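Local coordinates for PUA domain-containing protein (Aeropyrum pernix, PDB 2CX0) that is of unknown function but carries a PUA domain and so probably binds RNA, with a possible part in translation initiation, at residues Arg6-Ala11 and Ala50-Gly55; Pro32-Ile37 and Asp89-Val94; Ala109-Pro114 and Gly162-Arg167. All coordinates share one frame; numbering follows the deposited sequence.

Contact 1. Residues Arg6-Ala11 and Ala50-Gly55; sequences RLVGLA and ARTDSG
Thr52 meets Val8 and Ala11 through its methyl: CG2 lies 3.9 Å from Ala11 CB and 4.0 Å from Val8 CB. With OG1 between the backbone N and the carbonyl carbon (chi1 63°), CG2 is left beside the backbone N, where it meets both CB atoms. Ala11 CB also packs on Ala50 CB, at 4.2 Å. The backbones approach closely enough for two CA-H...O contacts: Ala11 CA to Arg51 O at 3.3 Å (142° at the hydrogen) and Thr52 CA to Leu10 O at 3.6 Å (150°).

The polar link is a water. It donates to Val8 O at 2.7 Å and to Leu10 O at 2.8 Å, and accepts from Asp53 N at 2.8 Å. The bond from Thr52 N to Gly55 O closes the turn after Thr52. Arg51 pairs by backbone hydrogen bonding with Arg12 of strand 9-17, Tyr57 of strand 56-62 touches both Val8 and Thr52, and Leu178 of helix 174-183 lies against Ala50.

Where the pairing of strands 9-17 and 45-51 runs out beyond Arg51 and Arg12, methyl packing and one water thus carry the contact, the water joining backbone groups that do not bond one another across the segments.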
ATOM      1  N   ARG A   6       5.519   3.243  17.780  1.00 22.63           N
ATOM      2  CA  ARG A   6       6.001   1.915  18.117  1.00 29.88           C
ATOM      3  C   ARG A   6       6.981   1.527  16.990  1.00 25.50           C
ATOM      4  O   ARG A   6       6.846   2.000  15.844  1.00 25.10           O
ATOM      5  CB  ARG A   6       4.820   0.920  18.184  1.00 30.62           C
ATOM      6  CG  ARG A   6       5.231  -0.509  18.141  1.00 38.96           C
ATOM      7  CD  ARG A   6       4.034  -1.469  18.341  1.00 41.64           C
ATOM      8  NE  ARG A   6       3.356  -1.291  19.633  1.00 53.50           N
ATOM      9  CZ  ARG A   6       2.221  -0.616  19.805  1.00 53.42           C
ATOM     10  NH1 ARG A   6       1.632  -0.056  18.754  1.00 51.44           N
ATOM     11  NH2 ARG A   6       1.677  -0.504  21.018  1.00 51.89           N
ATOM     12  N   LEU A   7       7.993   0.720  17.338  1.00 21.41           N
ATOM     13  CA  LEU A   7       8.999   0.204  16.382  1.00 24.11           C
ATOM     14  C   LEU A   7      10.053   1.210  16.038  1.00 23.82           C
ATOM     15  O   LEU A   7      11.267   1.021  16.389  1.00 28.03           O
ATOM     16  CB  LEU A   7       8.394  -0.289  15.003  1.00 20.99           C
ATOM     17  CG  LEU A   7       7.897  -1.706  14.922  1.00 26.83           C
ATOM     18  CD1 LEU A   7       7.597  -2.084  13.414  1.00 20.91           C
ATOM     19  CD2 LEU A   7       8.983  -2.664  15.430  1.00 23.69           C
ATOM     20  N   VAL A   8       9.619   2.286  15.362  1.00 19.79           N
ATOM     21  CA  VAL A   8      10.546   3.299  14.913  1.00 22.18           C
ATOM     22  C   VAL A   8      10.953   4.286  16.006  1.00 23.08           C
ATOM     23  O   VAL A   8      12.041   4.913  15.846  1.00 23.32           O
ATOM     24  CB  VAL A   8       9.975   4.076  13.668  1.00 24.69           C
ATOM     25  CG1 VAL A   8       9.660   3.078  12.535  1.00 31.16           C
ATOM     26  CG2 VAL A   8       8.677   4.778  14.047  1.00 26.50           C
ATOM     27  N   GLY A   9      10.115   4.474  17.033  1.00 21.06           N
ATOM     28  CA  GLY A   9      10.503   5.403  18.072  1.00 22.33           C
ATOM     29  C   GLY A   9      10.264   6.870  17.792  1.00 17.52           C
ATOM     30  O   GLY A   9       9.357   7.243  17.059  1.00 16.25           O
ATOM     31  N   LEU A  10      11.098   7.724  18.370  1.00 15.32           N
ATOM     32  CA  LEU A  10      10.932   9.160  18.203  1.00 19.23           C
ATOM     33  C   LEU A  10      11.186   9.617  16.763  1.00 18.68           C
ATOM     34  O   LEU A  10      12.145   9.176  16.124  1.00 20.59           O
ATOM     35  CB  LEU A  10      11.887   9.874  19.164  1.00 14.83           C
ATOM     36  CG  LEU A  10      11.878  11.384  19.018  1.00 26.88           C
ATOM     37  CD1 LEU A  10      10.711  11.961  19.871  1.00 16.96           C
ATOM     38  CD2 LEU A  10      13.263  11.916  19.455  1.00 21.55           C
ATOM     39  N   ALA A  11      10.296  10.439  16.224  1.00 14.08           N
ATOM     40  CA  ALA A  11      10.495  10.955  14.889  1.00 23.22           C
ATOM     41  C   ALA A  11      10.340  12.460  14.876  1.00 20.31           C
ATOM     42  O   ALA A  11       9.390  12.982  15.445  1.00 22.96           O
ATOM     43  CB  ALA A  11       9.484  10.297  13.827  1.00 13.35           C
ATOM     44  N   ALA A  50       9.823  12.442   7.870  1.00 15.21           N
ATOM     45  CA  ALA A  50      10.031  12.094   9.274  1.00 15.77           C
ATOM     46  C   ALA A  50      11.408  11.479   9.406  1.00 18.74           C
ATOM     47  O   ALA A  50      11.764  10.567   8.619  1.00 19.18           O
ATOM     48  CB  ALA A  50       8.988  11.050   9.706  1.00 12.94           C
ATOM     49  N   ARG A  51      12.177  11.962  10.370  1.00 15.50           N
ATOM     50  CA  ARG A  51      13.486  11.402  10.592  1.00 17.10           C
ATOM     51  C   ARG A  51      13.496  10.674  11.913  1.00 19.56           C
ATOM     52  O   ARG A  51      13.140  11.256  12.924  1.00 18.88           O
ATOM     53  CB  ARG A  51      14.557  12.471  10.591  1.00 16.10           C
ATOM     54  CG  ARG A  51      15.984  11.903  10.774  1.00 27.70           C
ATOM     55  CD  ARG A  51      17.082  12.997  10.504  1.00 34.25           C
ATOM     56  NE  ARG A  51      16.913  14.135  11.422  1.00 36.60           N
ATOM     57  CZ  ARG A  51      17.253  14.137  12.710  1.00 35.51           C
ATOM     58  NH1 ARG A  51      17.811  13.071  13.266  1.00 35.10           N
ATOM     59  NH2 ARG A  51      16.985  15.200  13.453  1.00 42.12           N
ATOM     60  N   THR A  52      13.883   9.401  11.889  1.00 15.14           N
ATOM     61  CA  THR A  52      13.926   8.545  13.082  1.00 18.00           C
ATOM     62  C   THR A  52      15.379   8.121  13.260  1.00 21.56           C
ATOM     63  O   THR A  52      16.246   8.575  12.500  1.00 20.10           O
ATOM     64  CB  THR A  52      13.200   7.243  12.842  1.00 24.59           C
ATOM     65  OG1 THR A  52      13.878   6.530  11.781  1.00 21.74           O
ATOM     66  CG2 THR A  52      11.744   7.481  12.462  1.00 28.89           C
ATOM     67  N   ASP A  53      15.620   7.242  14.247  1.00 25.83           N
ATOM     68  CA  ASP A  53      16.948   6.641  14.538  1.00 31.35           C
ATOM     69  C   ASP A  53      17.725   6.091  13.328  1.00 32.54           C
ATOM     70  O   ASP A  53      18.923   6.298  13.163  1.00 30.07           O
ATOM     71  CB  ASP A  53      16.783   5.411  15.433  1.00 40.55           C
ATOM     72  CG  ASP A  53      16.943   5.721  16.867  1.00 54.41           C
ATOM     73  OD1 ASP A  53      17.333   6.876  17.150  1.00 55.49           O
ATOM     74  OD2 ASP A  53      16.681   4.807  17.698  1.00 62.07           O
ATOM     75  N   SER A  54      17.039   5.304  12.532  1.00 28.09           N
ATOM     76  CA  SER A  54      17.693   4.658  11.418  1.00 24.02           C
ATOM     77  C   SER A  54      17.696   5.471  10.142  1.00 30.29           C
ATOM     78  O   SER A  54      18.605   5.335   9.324  1.00 33.54           O
ATOM     79  CB  SER A  54      17.047   3.263  11.169  1.00 27.80           C
ATOM     80  OG  SER A  54      15.677   3.378  10.786  1.00 36.54           O
ATOM     81  N   GLY A  55      16.718   6.354   9.969  1.00 20.43           N
ATOM     82  CA  GLY A  55      16.694   7.057   8.717  1.00 20.28           C
ATOM     83  C   GLY A  55      15.494   7.929   8.450  1.00 25.30           C
ATOM     84  O   GLY A  55      14.828   8.406   9.383  1.00 21.67           O
TER
HETATM   85  O   HOH W   1      13.749   6.932  16.370  1.00 22.15           O

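Contact 2. Residues Pro32-Ile37 and Asp89-Val94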
ATOM      1  N   PRO A  32      -1.450   6.017 -14.571  1.00 20.34           N
ATOM      2  CA  PRO A  32      -1.158   4.773 -15.272  1.00 20.37           C
ATOM      3  C   PRO A  32      -1.270   3.525 -14.451  1.00 25.17           C
ATOM      4  O   PRO A  32      -1.405   2.458 -15.035  1.00 21.71           O
ATOM      5  CB  PRO A  32       0.288   4.951 -15.732  1.00 24.71           C
ATOM      6  CG  PRO A  32       0.531   6.475 -15.601  1.00 28.80           C
ATOM      7  CD  PRO A  32      -0.236   6.818 -14.384  1.00 18.87           C
ATOM      8  N   TYR A  33      -1.188   3.628 -13.114  1.00 22.02           N
ATOM      9  CA  TYR A  33      -1.168   2.411 -12.285  1.00 16.41           C
ATOM     10  C   TYR A  33      -2.375   1.994 -11.457  1.00 19.94           C
ATOM     11  O   TYR A  33      -2.350   0.940 -10.827  1.00 15.59           O
ATOM     12  CB  TYR A  33       0.042   2.510 -11.371  1.00 18.79           C
ATOM     13  CG  TYR A  33       1.270   2.814 -12.140  1.00 23.60           C
ATOM     14  CD1 TYR A  33       1.818   1.864 -13.021  1.00 24.84           C
ATOM     15  CD2 TYR A  33       1.909   4.066 -12.012  1.00 26.68           C
ATOM     16  CE1 TYR A  33       2.982   2.165 -13.740  1.00 32.77           C
ATOM     17  CE2 TYR A  33       3.064   4.364 -12.722  1.00 26.59           C
ATOM     18  CZ  TYR A  33       3.598   3.415 -13.580  1.00 31.02           C
ATOM     19  OH  TYR A  33       4.781   3.660 -14.251  1.00 37.98           O
ATOM     20  N   TYR A  34      -3.429   2.800 -11.480  1.00 14.64           N
ATOM     21  CA  TYR A  34      -4.606   2.574 -10.662  1.00 16.12           C
ATOM     22  C   TYR A  34      -5.805   2.838 -11.538  1.00 17.24           C
ATOM     23  O   TYR A  34      -5.686   3.560 -12.530  1.00 21.20           O
ATOM     24  CB  TYR A  34      -4.582   3.581  -9.496  1.00 12.33           C
ATOM     25  CG  TYR A  34      -3.365   3.365  -8.631  1.00 13.27           C
ATOM     26  CD1 TYR A  34      -3.262   2.212  -7.834  1.00 12.94           C
ATOM     27  CD2 TYR A  34      -2.296   4.255  -8.657  1.00 12.08           C
ATOM     28  CE1 TYR A  34      -2.113   1.958  -7.072  1.00 13.63           C
ATOM     29  CE2 TYR A  34      -1.136   4.019  -7.912  1.00 10.94           C
ATOM     30  CZ  TYR A  34      -1.058   2.864  -7.112  1.00 15.94           C
ATOM     31  OH  TYR A  34       0.032   2.643  -6.349  1.00 13.25           O
ATOM     32  N   THR A  35      -6.948   2.295 -11.148  1.00 20.33           N
ATOM     33  CA  THR A  35      -8.174   2.491 -11.909  1.00 18.63           C
ATOM     34  C   THR A  35      -8.558   3.958 -11.900  1.00 24.39           C
ATOM     35  O   THR A  35      -9.003   4.501 -12.914  1.00 20.98           O
ATOM     36  CB  THR A  35      -9.312   1.667 -11.294  1.00 17.86           C
ATOM     37  OG1 THR A  35      -8.957   0.277 -11.333  1.00 22.10           O
ATOM     38  CG2 THR A  35     -10.604   1.868 -12.023  1.00 19.90           C
ATOM     39  N   ARG A  36      -8.403   4.601 -10.758  1.00 15.37           N
ATOM     40  CA  ARG A  36      -8.749   6.026 -10.675  1.00 22.04           C
ATOM     41  C   ARG A  36      -8.067   6.674  -9.474  1.00 19.72           C
ATOM     42  O   ARG A  36      -7.607   5.972  -8.581  1.00 17.73           O
ATOM     43  CB  ARG A  36     -10.257   6.197 -10.502  1.00 13.99           C
ATOM     44  CG  ARG A  36     -10.737   5.828  -9.102  1.00 22.99           C
ATOM     45  CD  ARG A  36     -12.291   5.867  -8.962  1.00 25.41           C
ATOM     46  NE  ARG A  36     -12.905   4.777  -9.699  1.00 29.13           N
ATOM     47  CZ  ARG A  36     -13.237   3.613  -9.166  1.00 28.65           C
ATOM     48  NH1 ARG A  36     -13.036   3.391  -7.877  1.00 21.52           N
ATOM     49  NH2 ARG A  36     -13.737   2.669  -9.950  1.00 30.28           N
ATOM     50  N   ILE A  37      -8.005   8.003  -9.477  1.00 16.94           N
ATOM     51  CA  ILE A  37      -7.484   8.739  -8.340  1.00 24.27           C
ATOM     52  C   ILE A  37      -8.620   8.652  -7.310  1.00 23.55           C
ATOM     53  O   ILE A  37      -9.756   9.055  -7.542  1.00 26.76           O
ATOM     54  CB  ILE A  37      -7.169  10.213  -8.684  1.00 26.76           C
ATOM     55  CG1 ILE A  37      -5.782  10.307  -9.386  1.00 31.50           C
ATOM     56  CG2 ILE A  37      -7.004  11.011  -7.390  1.00 29.06           C
ATOM     57  CD1 ILE A  37      -5.713   9.795 -10.751  1.00 36.91           C
ATOM     58  N   ASP A  89     -11.326  -0.158  -4.143  1.00 15.55           N
ATOM     59  CA  ASP A  89     -11.903  -0.257  -5.482  1.00 19.44           C
ATOM     60  C   ASP A  89     -11.138   0.553  -6.547  1.00 18.76           C
ATOM     61  O   ASP A  89     -11.252   0.272  -7.717  1.00 19.36           O
ATOM     62  CB  ASP A  89     -13.399   0.120  -5.468  1.00 17.80           C
ATOM     63  CG  ASP A  89     -14.085  -0.257  -6.762  1.00 28.17           C
ATOM     64  OD1 ASP A  89     -14.241  -1.472  -6.986  1.00 25.49           O
ATOM     65  OD2 ASP A  89     -14.429   0.658  -7.572  1.00 23.40           O
ATOM     66  N   TRP A  90     -10.355   1.527  -6.126  1.00 15.98           N
ATOM     67  CA  TRP A  90      -9.557   2.319  -7.052  1.00 13.83           C
ATOM     68  C   TRP A  90      -8.264   1.599  -7.532  1.00 16.32           C
ATOM     69  O   TRP A  90      -7.572   2.070  -8.454  1.00 15.60           O
ATOM     70  CB  TRP A  90      -9.209   3.648  -6.391  1.00 15.44           C
ATOM     71  CG  TRP A  90      -8.342   3.537  -5.176  1.00 13.31           C
ATOM     72  CD1 TRP A  90      -8.717   3.130  -3.914  1.00 16.13           C
ATOM     73  CD2 TRP A  90      -6.937   3.817  -5.105  1.00 13.27           C
ATOM     74  NE1 TRP A  90      -7.631   3.134  -3.069  1.00 16.61           N
ATOM     75  CE2 TRP A  90      -6.523   3.557  -3.771  1.00 12.84           C
ATOM     76  CE3 TRP A  90      -5.986   4.266  -6.037  1.00 19.52           C
ATOM     77  CZ2 TRP A  90      -5.187   3.738  -3.344  1.00 13.39           C
ATOM     78  CZ3 TRP A  90      -4.650   4.441  -5.618  1.00 18.04           C
ATOM     79  CH2 TRP A  90      -4.267   4.175  -4.281  1.00 19.85           C
ATOM     80  N   LEU A  91      -7.930   0.470  -6.904  1.00 14.18           N
ATOM     81  CA  LEU A  91      -6.750  -0.321  -7.330  1.00 15.77           C
ATOM     82  C   LEU A  91      -7.149  -1.161  -8.520  1.00 15.93           C
ATOM     83  O   LEU A  91      -8.334  -1.486  -8.682  1.00 17.77           O
ATOM     84  CB  LEU A  91      -6.318  -1.276  -6.209  1.00 13.54           C
ATOM     85  CG  LEU A  91      -5.996  -0.542  -4.888  1.00 16.68           C
ATOM     86  CD1 LEU A  91      -5.708  -1.692  -3.806  1.00 12.06           C
ATOM     87  CD2 LEU A  91      -4.821   0.417  -5.009  1.00 13.91           C
ATOM     88  N   LYS A  92      -6.183  -1.538  -9.354  1.00 12.73           N
ATOM     89  CA  LYS A  92      -6.505  -2.392 -10.529  1.00 12.18           C
ATOM     90  C   LYS A  92      -6.992  -3.778 -10.049  1.00 21.73           C
ATOM     91  O   LYS A  92      -7.801  -4.441 -10.701  1.00 25.12           O
ATOM     92  CB  LYS A  92      -5.266  -2.541 -11.363  1.00 11.47           C
ATOM     93  CG  LYS A  92      -4.956  -1.249 -12.116  1.00 15.85           C
ATOM     94  CD  LYS A  92      -3.860  -1.486 -13.134  1.00 19.08           C
ATOM     95  CE  LYS A  92      -3.543  -0.217 -13.924  1.00 35.75           C
ATOM     96  NZ  LYS A  92      -4.391  -0.032 -15.144  1.00 39.27           N
ATOM     97  N   GLY A  93      -6.477  -4.227  -8.911  1.00 23.64           N
ATOM     98  CA  GLY A  93      -6.941  -5.509  -8.417  1.00 24.30           C
ATOM     99  C   GLY A  93      -6.608  -5.780  -6.959  1.00 18.63           C
ATOM    100  O   GLY A  93      -5.823  -5.055  -6.330  1.00 15.58           O
ATOM    101  N   VAL A  94      -7.253  -6.789  -6.407  1.00 11.45           N
ATOM    102  CA  VAL A  94      -6.938  -7.193  -5.059  1.00 15.97           C
ATOM    103  C   VAL A  94      -6.954  -8.738  -5.093  1.00 14.66           C
ATOM    104  O   VAL A  94      -7.621  -9.335  -5.960  1.00 14.63           O
ATOM    105  CB  VAL A  94      -7.944  -6.690  -4.003  1.00 25.60           C
ATOM    106  CG1 VAL A  94      -7.882  -5.151  -3.853  1.00 14.39           C
ATOM    107  CG2 VAL A  94      -9.261  -7.222  -4.313  1.00 21.14           C
TER
HETATM  108  O   HOH W   2      -3.571  -0.841  -8.930  1.00 16.44           O
HETATM  109  O   HOH W   3     -10.765  -1.132  -9.875  1.00 37.02           O
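The Tyr34 ring lies between Trp90 and its own neighbour Tyr33. Trp90 CZ3 sits 3.4 Å above one face of the phenol, offset toward the rim, while Tyr33 CB occupies the opposite face. The two side chains of Tyr34 and Trp90 lie side by side and point the same way, but the phenol and the six-membered ring of the indole are tilted by 42° with centroids 4.7 Å apart, an oblique aromatic pair. Tyr34 CG, anti to the carbonyl carbon and beside the backbone N (chi1 -62°), is placed where it touches Trp90 CZ3. Trp90 carries Leu91 CD2 over one face, and the same methyl reaches Tyr34 CD1 at 3.7 Å. At the indole edge, Arg36 O approaches Trp90 CE3 to 3.5 Å.

The third flat group, the Arg36 guanidinium, meets Asp89 edge-on, with its plane 23° from that of the carboxylate. Both terminal nitrogens grip a single oxygen: NH1 bonds Asp89 OD2 at 3.1 Å and NH2 bonds the same OD2 at 3.2 Å, a salt bridge approached from one face of the carboxylate.

Between these groups the backbones join directly, Thr35 N donating to Trp90 O at 2.8 Å. Water extends this link twice: one molecule accepts from Thr35 OG1 and donates to Asp89 O and Leu91 O, and another connects Tyr33 O with Lys92 N. The Lys92 chain lies against the loop, CE 3.5 Å from Tyr33 C.

The loop after helix 20-30 is thus held to the segment leading into strand 93-97, the first strand in sequence of the PUA sheet. Tyr34 OH is hydrogen-bonded to Ile76 O, Pro78 of strand 76-78 touches both large rings, and helix 80-86 packs on Trp90 and Leu91 through Leu83.

Contact 3. Residues Ala109-Pro114 and Gly162-Arg167; sequences AHLMIP and GRAVRR
Leu111 and Val165 point to the same face of the sheet, Leu111 CD2 meeting Val165 CG2 at 3.9 Å. Leu111 CG, anti to the backbone N (chi1 172°), packs on Ala164 CB. Ile113 extends this apolar centre, its CG1 lying 3.8 Å from Ala164 CB.

Around the centre the strands pair antiparallel through a classic beta bulge, in which Ala164 and Val165 both face Leu111. Leu111 O takes two amides, Ala164 N at 2.7 Å and Val165 N at 3.2 Å, and Leu111 N returns a bond to Val165 O at 3.1 Å. Past the bulge, Ile113 N donates to Gly162 O at 2.8 Å. Beside this bond, Met112, a selenomethionine, bends so that SE rests against Arg163 CA and CE against Gly162.

At the polar edge the His110 ring lies between two arginines: Arg167 NH1 stands over one face, 3.4 Å from NE2, and Arg163 NH1 over the other, 3.6 Å from CE1. The NE2-NH1 angle is too poor for a hydrogen bond, and two flanking cations would probably disfavour a positive charge on His110. Arg163 is salt-bridged to Glu146, and Arg167 NH1 bonds Gly108 O.

Strand 111-112 is thereby the edge strand of the mixed PUA sheet, paired with strand 163-170. Leu111 packs on helix 99-107, Leu152 of helix 149-158 covers Ile113 and Ala164, and Met141 of strand 138-145 touches Leu111 and Val165.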
ATOM      1  N   ALA A 109       5.883 -11.686   5.322  1.00 14.99           N
ATOM      2  CA  ALA A 109       6.164 -12.628   4.197  1.00 13.49           C
ATOM      3  C   ALA A 109       5.583 -12.121   2.836  1.00 17.10           C
ATOM      4  O   ALA A 109       4.668 -11.292   2.793  1.00 15.47           O
ATOM      5  CB  ALA A 109       5.523 -14.013   4.543  1.00 15.49           C
ATOM      6  N   HIS A 110       6.127 -12.609   1.724  1.00 12.65           N
ATOM      7  CA  HIS A 110       5.565 -12.326   0.417  1.00 12.15           C
ATOM      8  C   HIS A 110       4.347 -13.253   0.330  1.00 10.79           C
ATOM      9  O   HIS A 110       4.190 -14.164   1.163  1.00 12.49           O
ATOM     10  CB  HIS A 110       6.545 -12.738  -0.688  1.00 12.00           C
ATOM     11  CG  HIS A 110       7.732 -11.838  -0.788  1.00 12.71           C
ATOM     12  ND1 HIS A 110       9.034 -12.254  -0.521  1.00 19.55           N
ATOM     13  CD2 HIS A 110       7.811 -10.523  -1.075  1.00 10.26           C
ATOM     14  CE1 HIS A 110       9.851 -11.216  -0.645  1.00  6.90           C
ATOM     15  NE2 HIS A 110       9.136 -10.155  -0.982  1.00 18.40           N
ATOM     16  N   LEU A 111       3.481 -13.006  -0.645  1.00  9.08           N
ATOM     17  CA  LEU A 111       2.280 -13.843  -0.789  1.00 12.66           C
ATOM     18  C   LEU A 111       2.500 -14.963  -1.828  1.00 14.37           C
ATOM     19  O   LEU A 111       2.761 -14.707  -2.987  1.00 12.30           O
ATOM     20  CB  LEU A 111       1.039 -12.991  -1.173  1.00  8.54           C
ATOM     21  CG  LEU A 111      -0.240 -13.768  -1.551  1.00 13.73           C
ATOM     22  CD1 LEU A 111      -0.708 -14.629  -0.296  1.00 11.68           C
ATOM     23  CD2 LEU A 111      -1.346 -12.729  -2.013  1.00 10.26           C
HETATM   24  N   MSE A 112       2.447 -16.208  -1.369  1.00 13.25           N
HETATM   25  CA  MSE A 112       2.566 -17.329  -2.297  1.00 12.67           C
HETATM   26  C   MSE A 112       1.150 -17.772  -2.757  1.00 11.91           C
HETATM   27  O   MSE A 112       0.153 -17.659  -2.046  1.00 14.15           O
HETATM   28  CB  MSE A 112       3.289 -18.468  -1.602  1.00 10.27           C
HETATM   29  CG  MSE A 112       4.507 -18.030  -0.792  1.00 19.86           C
HETATM   30 SE   MSE A 112       5.868 -17.234  -1.906  1.00 22.30          SE
HETATM   31  CE  MSE A 112       6.379 -18.790  -2.673  1.00 15.84           C
ATOM     32  N   ILE A 113       1.088 -18.292  -3.975  1.00 11.65           N
ATOM     33  CA  ILE A 113      -0.131 -18.741  -4.584  1.00 10.72           C
ATOM     34  C   ILE A 113      -1.026 -19.666  -3.729  1.00  9.99           C
ATOM     35  O   ILE A 113      -2.255 -19.545  -3.746  1.00 12.74           O
ATOM     36  CB  ILE A 113       0.208 -19.433  -5.919  1.00 11.84           C
ATOM     37  CG1 ILE A 113       0.782 -18.376  -6.897  1.00 13.70           C
ATOM     38  CG2 ILE A 113      -1.092 -20.107  -6.526  1.00  9.42           C
ATOM     39  CD1 ILE A 113       1.545 -19.033  -8.108  1.00 13.05           C
ATOM     40  N   PRO A 114      -0.422 -20.590  -2.967  1.00 12.85           N
ATOM     41  CA  PRO A 114      -1.274 -21.471  -2.164  1.00 12.80           C
ATOM     42  C   PRO A 114      -2.105 -20.758  -1.105  1.00 17.99           C
ATOM     43  O   PRO A 114      -3.075 -21.332  -0.644  1.00 20.36           O
ATOM     44  CB  PRO A 114      -0.285 -22.451  -1.532  1.00 21.35           C
ATOM     45  CG  PRO A 114       0.818 -22.529  -2.562  1.00 16.72           C
ATOM     46  CD  PRO A 114       0.990 -21.021  -2.931  1.00 12.68           C
ATOM     47  N   GLY A 162       4.592 -21.066  -5.657  1.00 15.36           N
ATOM     48  CA  GLY A 162       5.215 -19.915  -6.316  1.00 18.06           C
ATOM     49  C   GLY A 162       4.717 -18.591  -5.736  1.00 20.47           C
ATOM     50  O   GLY A 162       3.688 -18.558  -5.060  1.00 12.29           O
ATOM     51  N   ARG A 163       5.425 -17.496  -6.040  1.00 17.68           N
ATOM     52  CA  ARG A 163       5.056 -16.201  -5.536  1.00 18.24           C
ATOM     53  C   ARG A 163       3.929 -15.553  -6.364  1.00 18.67           C
ATOM     54  O   ARG A 163       3.957 -15.507  -7.594  1.00 17.24           O
ATOM     55  CB  ARG A 163       6.291 -15.281  -5.499  1.00 23.01           C
ATOM     56  CG  ARG A 163       6.098 -13.948  -4.663  1.00 15.78           C
ATOM     57  CD  ARG A 163       7.487 -13.506  -4.158  1.00 19.92           C
ATOM     58  NE  ARG A 163       8.241 -12.921  -5.254  1.00 20.11           N
ATOM     59  CZ  ARG A 163       9.486 -12.483  -5.147  1.00 24.79           C
ATOM     60  NH1 ARG A 163      10.139 -12.603  -4.003  1.00 26.92           N
ATOM     61  NH2 ARG A 163      10.008 -11.824  -6.148  1.00 24.06           N
ATOM     62  N   ALA A 164       2.910 -15.086  -5.666  1.00 12.60           N
ATOM     63  CA  ALA A 164       1.799 -14.413  -6.322  1.00 11.39           C
ATOM     64  C   ALA A 164       2.010 -12.880  -6.291  1.00 12.26           C
ATOM     65  O   ALA A 164       1.783 -12.177  -7.318  1.00 13.99           O
ATOM     66  CB  ALA A 164       0.471 -14.769  -5.602  1.00 11.27           C
ATOM     67  N   VAL A 165       2.413 -12.370  -5.125  1.00 11.12           N
ATOM     68  CA  VAL A 165       2.602 -10.893  -4.973  1.00 11.42           C
ATOM     69  C   VAL A 165       3.849 -10.624  -4.133  1.00 12.25           C
ATOM     70  O   VAL A 165       4.054 -11.211  -3.054  1.00 11.88           O
ATOM     71  CB  VAL A 165       1.387 -10.240  -4.213  1.00 15.34           C
ATOM     72  CG1 VAL A 165       1.584  -8.708  -4.015  1.00 13.86           C
ATOM     73  CG2 VAL A 165       0.049 -10.582  -4.985  1.00 14.68           C
ATOM     74  N   ARG A 166       4.666  -9.723  -4.643  1.00 11.56           N
ATOM     75  CA  ARG A 166       5.879  -9.333  -3.961  1.00 11.04           C
ATOM     76  C   ARG A 166       5.499  -8.235  -2.985  1.00 11.90           C
ATOM     77  O   ARG A 166       4.946  -7.180  -3.367  1.00 12.03           O
ATOM     78  CB  ARG A 166       6.947  -8.870  -4.988  1.00 16.32           C
ATOM     79  CG  ARG A 166       8.237  -8.375  -4.343  1.00 20.03           C
ATOM     80  CD  ARG A 166       9.403  -8.358  -5.318  1.00 31.98           C
ATOM     81  NE  ARG A 166       9.100  -7.695  -6.583  1.00 34.32           N
ATOM     82  CZ  ARG A 166       9.076  -6.375  -6.746  1.00 41.46           C
ATOM     83  NH1 ARG A 166       9.333  -5.591  -5.704  1.00 41.69           N
ATOM     84  NH2 ARG A 166       8.827  -5.837  -7.952  1.00 39.81           N
ATOM     85  N   ARG A 167       5.813  -8.484  -1.715  1.00 10.27           N
ATOM     86  CA  ARG A 167       5.511  -7.520  -0.667  1.00 14.27           C
ATOM     87  C   ARG A 167       6.236  -6.149  -0.839  1.00 16.37           C
ATOM     88  O   ARG A 167       7.432  -6.117  -1.144  1.00 14.48           O
ATOM     89  CB  ARG A 167       5.895  -8.141   0.721  1.00 13.96           C
ATOM     90  CG  ARG A 167       5.882  -7.087   1.858  1.00 12.17           C
ATOM     91  CD  ARG A 167       6.949  -7.387   2.934  1.00 11.65           C
ATOM     92  NE  ARG A 167       8.306  -7.181   2.395  1.00 16.09           N
ATOM     93  CZ  ARG A 167       9.187  -8.140   2.139  1.00 17.83           C
ATOM     94  NH1 ARG A 167       8.899  -9.406   2.373  1.00 19.54           N
ATOM     95  NH2 ARG A 167      10.357  -7.819   1.607  1.00 23.92           N
TER

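In the fold
Contact 1 lies in the antiparallel sheet of the N-terminal half, contact 3 in the mixed sheet of the PUA domain, and contact 2 joins the two halves. Contacts 1 and 2 alternate along the chain, yet they sit on opposite sides of its centre, their own centres 31 Å apart. Contact 3 comes later in sequence; its centre is 29 Å from that of contact 1, with nearest atoms about 12 Å apart. Contacts 2 and 3 reach the same sheet and approach to about 7 Å between nearest atoms without touching. Strand 93-97, entered from contact 2, and strand 111-112 of contact 3 are not neighbours in that sheet.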